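PDB 6Z8H: variant surface glycoprotein MITat 1.13 from Trypanosoma brucei, which probably forms the dense surface coat of the parasite, whose switching between antigenically distinct versions would let the trypanosome escape the host immune response. Local coordinates for residues S346-K351 and E357-I362; A72-V77 and D373-L378; A237-A242 and R247-N252; D46-K51 and E180-E185. All blocks are in the same frame, centred on the assembly; numbering follows the deposited sequence.

Contact 1 of 4, residues S346-K351 and E357-I362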
loop_
_atom_site.group_PDB
_atom_site.type_symbol
_atom_site.label_atom_id
_atom_site.label_comp_id
_atom_site.label_asym_id
_atom_site.label_seq_id
_atom_site.Cartn_x
_atom_site.Cartn_y
_atom_site.Cartn_z
ATOM N N SER A 346 23.418 11.864 -27.544
ATOM C CA SER A 346 24.538 11.500 -28.403
ATOM C C SER A 346 25.859 12.085 -27.915
ATOM O O SER A 346 26.903 11.860 -28.536
ATOM C CB SER A 346 24.282 11.985 -29.832
ATOM O OG SER A 346 24.368 13.392 -29.905
ATOM N N THR A 347 25.839 12.865 -26.844
ATOM C CA THR A 347 27.071 13.421 -26.308
ATOM C C THR A 347 28.014 12.295 -25.886
ATOM O O THR A 347 27.623 11.389 -25.153
ATOM C CB THR A 347 26.750 14.300 -25.104
ATOM O OG1 THR A 347 25.846 15.340 -25.484
ATOM C CG2 THR A 347 28.008 14.944 -24.568
ATOM N N ARG A 348 29.255 12.348 -26.364
ATOM C CA ARG A 348 30.250 11.331 -26.048
ATOM C C ARG A 348 30.902 11.641 -24.705
ATOM O O ARG A 348 31.184 12.801 -24.383
ATOM C CB ARG A 348 31.296 11.249 -27.166
ATOM C CG ARG A 348 30.696 10.874 -28.517
ATOM C CD ARG A 348 31.763 10.550 -29.559
ATOM N NE ARG A 348 32.479 9.318 -29.231
ATOM C CZ ARG A 348 32.026 8.090 -29.484
ATOM N NH1 ARG A 348 30.852 7.910 -30.082
ATOM N NH2 ARG A 348 32.747 7.032 -29.136
ATOM N N ILE A 349 31.095 10.595 -23.910
ATOM C CA ILE A 349 31.592 10.698 -22.538
ATOM C C ILE A 349 32.586 9.578 -22.300
ATOM O O ILE A 349 32.599 8.579 -23.029
ATOM C CB ILE A 349 30.458 10.606 -21.501
ATOM C CG1 ILE A 349 29.653 9.316 -21.681
ATOM C CG2 ILE A 349 29.536 11.826 -21.623
ATOM C CD1 ILE A 349 28.675 9.039 -20.543
ATOM N N PRO A 350 33.446 9.726 -21.292
ATOM C CA PRO A 350 34.417 8.663 -20.986
ATOM C C PRO A 350 33.741 7.395 -20.486
ATOM O O PRO A 350 32.730 7.445 -19.782
ATOM C CB PRO A 350 35.300 9.274 -19.889
ATOM C CG PRO A 350 35.009 10.705 -19.883
ATOM C CD PRO A 350 33.629 10.917 -20.452
ATOM N N LYS A 351 34.365 6.253 -20.800
ATOM C CA LYS A 351 33.930 4.924 -20.376
ATOM C C LYS A 351 35.127 4.137 -19.852
ATOM O O LYS A 351 36.179 4.094 -20.503
ATOM C CB LYS A 351 33.335 4.171 -21.573
ATOM C CG LYS A 351 32.857 2.767 -21.258
ATOM C CD LYS A 351 32.302 2.044 -22.484
ATOM C CE LYS A 351 33.392 1.431 -23.347
ATOM N NZ LYS A 351 32.814 0.467 -24.338
ATOM N N GLU A 357 40.971 3.919 -21.057
ATOM C CA GLU A 357 39.670 4.558 -21.090
ATOM C C GLU A 357 39.196 4.698 -22.529
ATOM O O GLU A 357 39.968 5.035 -23.428
ATOM C CB GLU A 357 39.767 5.917 -20.408
ATOM C CG GLU A 357 38.530 6.783 -20.534
ATOM C CD GLU A 357 38.696 8.129 -19.838
ATOM O OE1 GLU A 357 38.476 8.220 -18.605
ATOM O OE2 GLU A 357 39.069 9.102 -20.533
ATOM N N LYS A 358 37.914 4.423 -22.734
ATOM C CA LYS A 358 37.263 4.544 -24.027
ATOM C C LYS A 358 36.196 5.633 -23.951
ATOM O O LYS A 358 36.030 6.320 -22.942
ATOM C CB LYS A 358 36.718 3.179 -24.475
ATOM C CG LYS A 358 37.821 2.112 -24.621
ATOM C CD LYS A 358 37.374 0.876 -25.408
ATOM C CE LYS A 358 38.561 -0.051 -25.687
ATOM N NZ LYS A 358 38.192 -1.319 -26.386
ATOM N N THR A 359 35.469 5.812 -25.044
ATOM C CA THR A 359 34.376 6.769 -25.066
ATOM C C THR A 359 33.158 6.152 -25.736
ATOM O O THR A 359 33.271 5.250 -26.566
ATOM C CB THR A 359 34.740 8.069 -25.810
ATOM O OG1 THR A 359 35.011 7.771 -27.181
ATOM C CG2 THR A 359 35.952 8.743 -25.163
ATOM N N ASP A 360 31.987 6.645 -25.352
ATOM C CA ASP A 360 30.742 6.305 -26.025
ATOM C C ASP A 360 29.706 7.361 -25.652
ATOM O O ASP A 360 29.988 8.306 -24.911
ATOM C CB ASP A 360 30.294 4.887 -25.660
ATOM C CG ASP A 360 29.549 4.195 -26.797
ATOM O OD1 ASP A 360 28.967 4.893 -27.661
ATOM O OD2 ASP A 360 29.549 2.949 -26.831
ATOM N N THR A 361 28.494 7.200 -26.168
ATOM C CA THR A 361 27.484 8.224 -25.963
ATOM C C THR A 361 26.748 7.991 -24.653
ATOM O O THR A 361 26.713 6.881 -24.122
ATOM C CB THR A 361 26.474 8.232 -27.108
ATOM O OG1 THR A 361 25.613 7.090 -26.985
ATOM C CG2 THR A 361 27.183 8.207 -28.451
ATOM N N ILE A 362 26.154 9.071 -24.138
ATOM C CA ILE A 362 25.296 8.995 -22.958
ATOM C C ILE A 362 24.217 7.943 -23.156
ATOM O O ILE A 362 23.924 7.151 -22.251
ATOM C CB ILE A 362 24.696 10.384 -22.657
ATOM C CG1 ILE A 362 25.771 11.293 -22.031
ATOM C CG2 ILE A 362 23.465 10.260 -21.772
ATOM C CD1 ILE A 362 25.297 12.697 -21.778
#
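Arg348-Lys351 and Lys358-Thr361 run antiparallel as a beta hairpin, their axes 4.3 Å apart at closest approach and their N-to-C directions 138° apart, which shows a strong twist. Two hydrogen-bonded pairs set the register: Ile349 N reaches Asp360 O at 2.7 Å and Lys351 N reaches Lys358 O at 2.7 Å, each with its return bond. The second of these is skewed, Lys351 N standing above the plane of the Lys358 carbonyl. Just beyond the strands, Ile362 N donates to Thr347 O at 2.9 Å, prolonging the pairing by one bond.

On one side of the pairing the Arg348 chain, bent at chi3 (68°), swings across Thr359 at about a right angle. Its NH2 donates to Thr359 OG1 at 3.1 Å, close to the guanidinium plane, while Asp360 CA lies over one face of the group. Ile349 and Ile362 also meet crosswise, CG2 of Ile349 lying 3.8 Å from CG1 of Ile362; Trp371 and Ala75 cover Ile349 from outside the hairpin. Pro350 CB rests 3.6 Å from CD of Glu357, whose OE1 forms a salt bridge with Arg377. Lys351 and Lys358 run side by side, methylene against methylene.

Asp360 OD1 takes the backbone N-H of Thr361 and is near Arg348 in charge only, since no guanidinium N-H points at it. The hairpin is therefore held mainly by its backbone bonds, with polar side chains along the exposed parts and the isoleucines turned into the protein, where helices 34-75 and 368-383 meet it.

Contact 2 of 4, residues A72-V77 and D373-L378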
loop_
_atom_site.group_PDB
_atom_site.type_symbol
_atom_site.label_atom_id
_atom_site.label_comp_id
_atom_site.label_asym_id
_atom_site.label_seq_id
_atom_site.Cartn_x
_atom_site.Cartn_y
_atom_site.Cartn_z
ATOM N N ALA A 72 25.868 15.686 -19.693
ATOM C CA ALA A 72 26.060 16.295 -21.004
ATOM C C ALA A 72 26.602 17.715 -20.892
ATOM O O ALA A 72 27.424 18.131 -21.711
ATOM C CB ALA A 72 24.722 16.275 -21.757
ATOM N N ALA A 73 26.096 18.498 -19.935
ATOM C CA ALA A 73 26.576 19.854 -19.768
ATOM C C ALA A 73 28.061 19.870 -19.491
ATOM O O ALA A 73 28.749 20.788 -19.926
ATOM C CB ALA A 73 25.834 20.528 -18.625
ATOM N N LEU A 74 28.596 18.866 -18.818
ATOM C CA LEU A 74 30.031 18.846 -18.530
ATOM C C LEU A 74 30.832 18.398 -19.738
ATOM O O LEU A 74 31.911 18.943 -20.004
ATOM C CB LEU A 74 30.292 17.860 -17.393
ATOM C CG LEU A 74 31.359 18.202 -16.380
ATOM C CD1 LEU A 74 30.776 19.314 -15.485
ATOM C CD2 LEU A 74 31.741 16.978 -15.588
ATOM N N ALA A 75 30.306 17.428 -20.484
ATOM C CA ALA A 75 31.058 16.797 -21.560
ATOM C C ALA A 75 30.944 17.486 -22.914
ATOM O O ALA A 75 31.858 17.349 -23.724
ATOM C CB ALA A 75 30.580 15.356 -21.735
ATOM N N ALA A 76 29.829 18.150 -23.217
ATOM C CA ALA A 76 29.590 18.642 -24.570
ATOM C C ALA A 76 30.482 19.831 -24.925
ATOM O O ALA A 76 31.053 20.506 -24.061
ATOM C CB ALA A 76 28.130 19.058 -24.713
ATOM N N VAL A 77 30.581 20.079 -26.231
ATOM C CA VAL A 77 31.320 21.224 -26.757
ATOM C C VAL A 77 30.533 22.498 -26.460
ATOM O O VAL A 77 29.301 22.461 -26.299
ATOM C CB VAL A 77 31.619 21.092 -28.263
ATOM C CG1 VAL A 77 32.412 19.840 -28.580
ATOM C CG2 VAL A 77 30.334 21.147 -29.081
ATOM N N ASP A 373 30.530 7.941 -13.162
ATOM C CA ASP A 373 31.922 7.650 -13.496
ATOM C C ASP A 373 32.426 8.633 -14.544
ATOM O O ASP A 373 33.549 9.146 -14.451
ATOM C CB ASP A 373 32.024 6.219 -14.033
ATOM C CG ASP A 373 33.425 5.689 -14.062
ATOM O OD1 ASP A 373 34.320 6.317 -13.477
ATOM O OD2 ASP A 373 33.637 4.601 -14.634
ATOM N N ALA A 374 31.603 8.908 -15.558
ATOM C CA ALA A 374 32.008 9.848 -16.590
ATOM C C ALA A 374 32.274 11.227 -15.999
ATOM O O ALA A 374 33.236 11.904 -16.383
ATOM C CB ALA A 374 30.949 9.926 -17.684
ATOM N N ILE A 375 31.408 11.680 -15.093
ATOM C CA ILE A 375 31.593 12.999 -14.493
ATOM C C ILE A 375 32.928 13.055 -13.751
ATOM O O ILE A 375 33.691 14.017 -13.868
ATOM C CB ILE A 375 30.400 13.327 -13.573
ATOM C CG1 ILE A 375 29.120 13.522 -14.394
ATOM C CG2 ILE A 375 30.692 14.545 -12.717
ATOM C CD1 ILE A 375 27.879 13.797 -13.579
ATOM N N ALA A 376 33.215 12.039 -12.941
ATOM C CA ALA A 376 34.490 12.033 -12.240
ATOM C C ALA A 376 35.655 12.072 -13.220
ATOM O O ALA A 376 36.642 12.785 -13.000
ATOM C CB ALA A 376 34.557 10.793 -11.343
ATOM N N ARG A 377 35.566 11.296 -14.301
ATOM C CA ARG A 377 36.667 11.201 -15.255
ATOM C C ARG A 377 36.840 12.506 -16.019
ATOM O O ARG A 377 37.973 12.945 -16.269
ATOM C CB ARG A 377 36.427 10.016 -16.195
ATOM C CG ARG A 377 36.532 8.657 -15.500
ATOM C CD ARG A 377 36.003 7.473 -16.345
ATOM N NE ARG A 377 36.338 6.211 -15.695
ATOM C CZ ARG A 377 37.403 5.465 -15.996
ATOM N NH1 ARG A 377 38.219 5.800 -16.980
ATOM N NH2 ARG A 377 37.656 4.365 -15.325
ATOM N N LEU A 378 35.720 13.160 -16.352
ATOM C CA LEU A 378 35.782 14.444 -17.045
ATOM C C LEU A 378 36.393 15.521 -16.152
ATOM O O LEU A 378 37.152 16.377 -16.629
ATOM C CB LEU A 378 34.382 14.876 -17.497
ATOM C CG LEU A 378 33.803 14.071 -18.654
ATOM C CD1 LEU A 378 32.289 14.144 -18.654
ATOM C CD2 LEU A 378 34.375 14.547 -19.975
#
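Leu378 and Leu74 meet through side chains set by quite different torsions. In Leu378, CG stands anti to the carbonyl carbon (chi1 -72°), which carries CD1 over Ala75; in Leu74, chi1 of -143° lies away from the usual staggered values and directs CD2 at the other helix. The resulting contact is wholly apolar. CD1 of Leu378 comes to 3.7 Å from CB of Ala75, while CD2 of Leu74 lies 3.9 Å from CB of Leu378 and 3.9 Å from CG2 of Ile375. One methyl of Leu74 thus touches two residues a helical turn apart. The Leu74 side chain crosses that of Ile375 at about a right angle, while those of Leu74 and Leu378 run past each other in opposite directions.

The closest backbone approach, 6.9 Å between CA of Ala75 and CA of Leu378, is consistent with the small alanine side chain. Behind this surface, Arg377 NE donates to Asp373 OD1 at 3.0 Å; OD1 lies near the guanidinium plane, while NE comes from above the carboxylate plane. Arg377 NH1 also forms a salt bridge with Glu311 of the second subunit, whose Leu379 packs on Leu74, so the contact borders the dimer interface.

This belongs to the A-type variant surface glycoprotein N-terminal fold: the long helix 34-75 ends here, the chain turns back into helix 78-129, and the end of the first long helix packs against helix 368-383.

Contact 3 of 4, residues A237-A242 and R247-N252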
loop_
_atom_site.group_PDB
_atom_site.type_symbol
_atom_site.label_atom_id
_atom_site.label_comp_id
_atom_site.label_asym_id
_atom_site.label_seq_id
_atom_site.Cartn_x
_atom_site.Cartn_y
_atom_site.Cartn_z
ATOM N N ALA A 237 -47.078 -8.660 13.953
ATOM C CA ALA A 237 -48.481 -8.258 13.931
ATOM C C ALA A 237 -49.265 -9.057 12.893
ATOM O O ALA A 237 -50.363 -9.556 13.173
ATOM C CB ALA A 237 -48.575 -6.756 13.652
ATOM N N THR A 238 -48.730 -9.163 11.675
ATOM C CA THR A 238 -49.376 -9.984 10.655
ATOM C C THR A 238 -49.104 -11.466 10.895
ATOM O O THR A 238 -49.971 -12.313 10.641
ATOM C CB THR A 238 -48.891 -9.565 9.262
ATOM O OG1 THR A 238 -47.495 -9.236 9.306
ATOM C CG2 THR A 238 -49.679 -8.362 8.769
ATOM N N TRP A 239 -47.902 -11.794 11.382
ATOM C CA TRP A 239 -47.517 -13.193 11.548
ATOM C C TRP A 239 -48.411 -13.903 12.561
ATOM O O TRP A 239 -48.744 -15.090 12.394
ATOM C CB TRP A 239 -46.048 -13.262 11.992
ATOM C CG TRP A 239 -45.497 -14.644 11.989
ATOM C CD1 TRP A 239 -45.215 -15.402 10.897
ATOM C CD2 TRP A 239 -45.142 -15.426 13.130
ATOM N NE1 TRP A 239 -44.759 -16.633 11.292
ATOM C CE2 TRP A 239 -44.682 -16.662 12.656
ATOM C CE3 TRP A 239 -45.185 -15.207 14.508
ATOM C CZ2 TRP A 239 -44.257 -17.685 13.516
ATOM C CZ3 TRP A 239 -44.780 -16.217 15.360
ATOM C CH2 TRP A 239 -44.318 -17.450 14.856
ATOM N N ASN A 240 -48.833 -13.186 13.604
ATOM C CA ASN A 240 -49.598 -13.813 14.681
ATOM C C ASN A 240 -51.014 -14.226 14.260
ATOM O O ASN A 240 -51.665 -15.018 14.957
ATOM C CB ASN A 240 -49.662 -12.872 15.884
ATOM C CG ASN A 240 -48.321 -12.635 16.491
ATOM O OD1 ASN A 240 -47.380 -13.329 16.166
ATOM N ND2 ASN A 240 -48.222 -11.661 17.386
ATOM N N ALA A 241 -51.521 -13.690 13.159
ATOM C CA ALA A 241 -52.802 -14.112 12.615
ATOM C C ALA A 241 -52.641 -15.002 11.393
ATOM O O ALA A 241 -53.646 -15.502 10.864
ATOM C CB ALA A 241 -53.674 -12.898 12.276
ATOM N N ALA A 242 -51.395 -15.245 10.959
ATOM C CA ALA A 242 -51.133 -16.033 9.770
ATOM C C ALA A 242 -49.708 -16.565 9.857
ATOM O O ALA A 242 -48.853 -16.155 9.070
ATOM C CB ALA A 242 -51.313 -15.166 8.510
ATOM N N ARG A 247 -42.166 -14.823 8.215
ATOM C CA ARG A 247 -42.009 -13.417 8.565
ATOM C C ARG A 247 -40.865 -13.217 9.555
ATOM O O ARG A 247 -40.540 -14.098 10.350
ATOM C CB ARG A 247 -43.296 -12.844 9.178
ATOM C CG ARG A 247 -44.503 -12.917 8.254
ATOM C CD ARG A 247 -44.313 -12.004 7.088
ATOM N NE ARG A 247 -45.485 -11.846 6.212
ATOM C CZ ARG A 247 -45.673 -12.504 5.075
ATOM N NH1 ARG A 247 -44.868 -13.494 4.721
ATOM N NH2 ARG A 247 -46.726 -12.220 4.321
ATOM N N ALA A 248 -40.286 -12.021 9.509
ATOM C CA ALA A 248 -39.232 -11.632 10.441
ATOM C C ALA A 248 -39.897 -11.160 11.728
ATOM O O ALA A 248 -40.500 -10.080 11.763
ATOM C CB ALA A 248 -38.375 -10.515 9.843
ATOM N N ILE A 249 -39.840 -11.986 12.778
ATOM C CA ILE A 249 -40.578 -11.704 14.007
ATOM C C ILE A 249 -39.740 -11.043 15.093
ATOM O O ILE A 249 -40.295 -10.651 16.131
ATOM C CB ILE A 249 -41.260 -12.970 14.565
ATOM C CG1 ILE A 249 -40.228 -13.994 15.041
ATOM C CG2 ILE A 249 -42.173 -13.593 13.507
ATOM C CD1 ILE A 249 -40.883 -15.195 15.755
ATOM N N HIS A 250 -38.431 -10.921 14.906
ATOM C CA HIS A 250 -37.597 -10.156 15.822
ATOM C C HIS A 250 -36.324 -9.774 15.086
ATOM O O HIS A 250 -35.874 -10.495 14.188
ATOM C CB HIS A 250 -37.235 -10.939 17.096
ATOM C CG HIS A 250 -36.629 -10.089 18.172
ATOM N ND1 HIS A 250 -37.389 -9.405 19.098
ATOM C CD2 HIS A 250 -35.339 -9.797 18.459
ATOM C CE1 HIS A 250 -36.595 -8.717 19.897
ATOM N NE2 HIS A 250 -35.343 -8.953 19.543
ATOM N N SER A 251 -35.742 -8.641 15.477
ATOM C CA SER A 251 -34.504 -8.172 14.876
ATOM C C SER A 251 -33.476 -7.870 15.956
ATOM O O SER A 251 -33.824 -7.426 17.055
ATOM C CB SER A 251 -34.731 -6.905 14.036
ATOM O OG SER A 251 -35.422 -7.202 12.837
ATOM N N ASN A 252 -32.211 -8.132 15.641
ATOM C CA ASN A 252 -31.099 -7.824 16.522
ATOM C C ASN A 252 -30.041 -7.061 15.746
ATOM O O ASN A 252 -29.983 -7.108 14.516
ATOM C CB ASN A 252 -30.478 -9.090 17.112
ATOM C CG ASN A 252 -31.393 -9.766 18.103
ATOM O OD1 ASN A 252 -31.676 -9.230 19.177
ATOM N ND2 ASN A 252 -31.882 -10.940 17.748
#
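At the edge of the five-stranded antiparallel sheet, the short helix 236-239 leads into a type I turn, Trp239 to Ala242, and lays the tryptophan against strand 247-253, the outermost strand on this side within the chain. Trp239 and Ile249 carry the buried part. The methyl CG2 of Ile249 sits 3.4 Å above the indole plane, displaced toward the rim, and 3.9 Å from the centroid of the six-membered ring. Its direction is 28° off the ring normal, which identifies a CH-pi contact over the face. CD1 of the same isoleucine reaches CZ3 of Trp239 at 4.0 Å.

With CG anti to the backbone N (chi1 -171°), the indole extends toward the strand. Near its pyrrole end, CB of Arg247 approaches CD1 of Trp239 at 3.6 Å; the two side chains slide past each other in opposite directions, and their flat groups are inclined by 39°. Here the arginine's aliphatic base does the touching.

Ala199 of the neighbouring strand also packs on Trp239, and Phe152 of the second subunit packs on Ile249. With a methyl over the aromatic face and the arginine's hydrocarbon stem flanking the indole, the contact is one of close fit and dispersion.

Contact 4 of 4, residues D46-K51 and E180-E185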
loop_
_atom_site.group_PDB
_atom_site.type_symbol
_atom_site.label_atom_id
_atom_site.label_comp_id
_atom_site.label_asym_id
_atom_site.label_seq_id
_atom_site.Cartn_x
_atom_site.Cartn_y
_atom_site.Cartn_z
ATOM N N ASP A 46 -8.268 3.040 -7.040
ATOM C CA ASP A 46 -7.415 2.969 -8.217
ATOM C C ASP A 46 -7.233 4.329 -8.885
ATOM O O ASP A 46 -6.163 4.590 -9.464
ATOM C CB ASP A 46 -7.974 1.964 -9.225
ATOM C CG ASP A 46 -6.972 1.630 -10.324
ATOM O OD1 ASP A 46 -6.003 0.889 -10.047
ATOM O OD2 ASP A 46 -7.124 2.148 -11.459
ATOM N N LEU A 47 -8.208 5.241 -8.767
ATOM C CA LEU A 47 -8.010 6.582 -9.324
ATOM C C LEU A 47 -6.782 7.251 -8.705
ATOM O O LEU A 47 -6.002 7.943 -9.390
ATOM C CB LEU A 47 -9.214 7.472 -9.043
ATOM C CG LEU A 47 -10.571 6.987 -9.541
ATOM C CD1 LEU A 47 -11.635 7.964 -9.085
ATOM C CD2 LEU A 47 -10.562 6.826 -11.034
ATOM N N TYR A 48 -6.628 7.102 -7.391
ATOM C CA TYR A 48 -5.536 7.741 -6.672
ATOM C C TYR A 48 -4.250 6.951 -6.803
ATOM O O TYR A 48 -3.180 7.544 -6.972
ATOM C CB TYR A 48 -5.905 7.926 -5.196
ATOM C CG TYR A 48 -7.178 8.709 -4.969
ATOM C CD1 TYR A 48 -8.408 8.064 -4.949
ATOM C CD2 TYR A 48 -7.162 10.075 -4.743
ATOM C CE1 TYR A 48 -9.563 8.754 -4.732
ATOM C CE2 TYR A 48 -8.331 10.785 -4.546
ATOM C CZ TYR A 48 -9.539 10.110 -4.535
ATOM O OH TYR A 48 -10.736 10.778 -4.317
ATOM N N THR A 49 -4.299 5.625 -6.699
ATOM C CA THR A 49 -3.043 4.879 -6.781
ATOM C C THR A 49 -2.481 4.860 -8.196
ATOM O O THR A 49 -1.254 4.834 -8.371
ATOM C CB THR A 49 -3.215 3.450 -6.263
ATOM O OG1 THR A 49 -4.215 2.775 -7.041
ATOM C CG2 THR A 49 -3.644 3.462 -4.807
ATOM N N SER A 50 -3.336 4.949 -9.207
ATOM C CA SER A 50 -2.856 4.989 -10.579
ATOM C C SER A 50 -2.139 6.297 -10.844
ATOM O O SER A 50 -1.071 6.305 -11.460
ATOM C CB SER A 50 -4.016 4.842 -11.565
ATOM O OG SER A 50 -3.527 4.496 -12.855
ATOM N N LYS A 51 -2.681 7.417 -10.346
ATOM C CA LYS A 51 -1.982 8.691 -10.508
ATOM C C LYS A 51 -0.692 8.724 -9.695
ATOM O O LYS A 51 0.312 9.295 -10.138
ATOM C CB LYS A 51 -2.890 9.837 -10.083
ATOM C CG LYS A 51 -4.091 10.066 -11.012
ATOM C CD LYS A 51 -3.709 10.477 -12.445
ATOM C CE LYS A 51 -4.940 10.742 -13.311
ATOM N NZ LYS A 51 -4.606 10.968 -14.738
ATOM N N GLU A 180 -12.987 13.869 -11.019
ATOM C CA GLU A 180 -13.923 14.979 -11.112
ATOM C C GLU A 180 -15.245 14.676 -10.413
ATOM O O GLU A 180 -15.962 15.610 -10.044
ATOM C CB GLU A 180 -14.178 15.344 -12.584
ATOM C CG GLU A 180 -14.715 14.198 -13.446
ATOM C CD GLU A 180 -13.624 13.279 -13.993
ATOM O OE1 GLU A 180 -12.614 13.053 -13.288
ATOM O OE2 GLU A 180 -13.785 12.785 -15.135
ATOM N N HIS A 181 -15.586 13.403 -10.215
ATOM C CA HIS A 181 -16.840 13.045 -9.570
ATOM C C HIS A 181 -16.686 12.802 -8.077
ATOM O O HIS A 181 -17.685 12.567 -7.393
ATOM C CB HIS A 181 -17.432 11.795 -10.231
ATOM C CG HIS A 181 -17.626 11.930 -11.712
ATOM N ND1 HIS A 181 -18.476 12.860 -12.273
ATOM C CD2 HIS A 181 -17.078 11.252 -12.747
ATOM C CE1 HIS A 181 -18.445 12.746 -13.590
ATOM N NE2 HIS A 181 -17.602 11.780 -13.904
ATOM N N GLU A 182 -15.465 12.855 -7.548
ATOM C CA GLU A 182 -15.234 12.404 -6.183
ATOM C C GLU A 182 -15.801 13.364 -5.144
ATOM O O GLU A 182 -16.169 12.932 -4.047
ATOM C CB GLU A 182 -13.726 12.241 -5.945
ATOM C CG GLU A 182 -13.113 10.978 -6.553
ATOM C CD GLU A 182 -13.495 9.738 -5.774
ATOM O OE1 GLU A 182 -12.951 9.529 -4.669
ATOM O OE2 GLU A 182 -14.406 9.002 -6.232
ATOM N N GLU A 183 -15.908 14.658 -5.462
ATOM C CA GLU A 183 -16.388 15.596 -4.450
ATOM C C GLU A 183 -17.829 15.309 -4.044
ATOM O O GLU A 183 -18.238 15.674 -2.936
ATOM C CB GLU A 183 -16.262 17.047 -4.923
ATOM C CG GLU A 183 -15.003 17.750 -4.412
ATOM C CD GLU A 183 -14.674 17.411 -2.957
ATOM O OE1 GLU A 183 -15.451 17.807 -2.059
ATOM O OE2 GLU A 183 -13.670 16.694 -2.728
ATOM N N ASN A 184 -18.620 14.682 -4.917
ATOM C CA ASN A 184 -20.020 14.398 -4.618
ATOM C C ASN A 184 -20.334 12.908 -4.540
ATOM O O ASN A 184 -21.511 12.531 -4.475
ATOM C CB ASN A 184 -20.938 15.090 -5.628
ATOM C CG ASN A 184 -21.226 16.530 -5.251
ATOM O OD1 ASN A 184 -21.203 16.886 -4.070
ATOM N ND2 ASN A 184 -21.498 17.361 -6.244
ATOM N N GLU A 185 -19.324 12.061 -4.505
ATOM C CA GLU A 185 -19.561 10.633 -4.400
ATOM C C GLU A 185 -20.072 10.305 -2.999
ATOM O O GLU A 185 -19.531 10.802 -2.006
ATOM C CB GLU A 185 -18.249 9.893 -4.691
ATOM C CG GLU A 185 -18.392 8.371 -4.699
ATOM C CD GLU A 185 -19.277 7.866 -5.833
ATOM O OE1 GLU A 185 -19.340 8.543 -6.877
ATOM O OE2 GLU A 185 -19.884 6.785 -5.677
#
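Tyr48 OH donates to Glu182 OE1 over 2.6 Å, the single hydrogen bond between segment 46-51 of helix 34-75 and the loop 180-185. The acceptor uses its anti lone pair, on the side away from OE2, and lies at the edge of the tyrosine ring, near its plane. Ring and carboxylate are turned 71° apart, so the two flat groups do not stack. Bends in the Glu182 chain, with chi2 at -74°, also place CG 3.3 Å from Tyr48 OH. A methyl of Leu47, CD1, lies alongside the carboxylate, 4.1 Å from Glu182 OE2.

The next shell fixes both polar groups. Arg44, one turn back on the same helix, makes a salt bridge to Glu182 OE2, while OE1 takes the tyrosine hydroxyl. Arg272 NH1 is hydrogen-bonded to Tyr48 OH and forms a long, weak ion pair with Glu182 OE1. Leu268 of helix 260-273 packs on both Tyr48 and Glu182.

Both oxygens of the buried carboxylate are thus engaged, OE2 by Arg44 and OE1 by Tyr48, with Arg272 also nearby. The directional bond ties the loop to helix 34-75, and the two arginines together with the phenol would be expected to favour the ionised form of Glu182.

Overall arrangement
The four contacts sample the length of an elongated chain. Contacts 1 and 2 adjoin at one end, their centres 9 Å apart, and the hairpin of contact 1 packs directly on both helices of contact 2. Contact 3 lies on the opposite side of the chain's centre, about 86 Å from both, centre to centre, at the five-stranded sheet. Contact 4 is intermediate, its centre about 44 Å from those of contacts 2 and 3, and shares helix 34-75 with contact 2. Along the sequence contacts 4, 3 and 1 follow in series; contact 2 encloses contacts 1 and 3, and its segments alternate with those of contact 4. The long helix thus connects middle and end; contacts 1, 2 and 3 reach the second subunit, contact 4 does not.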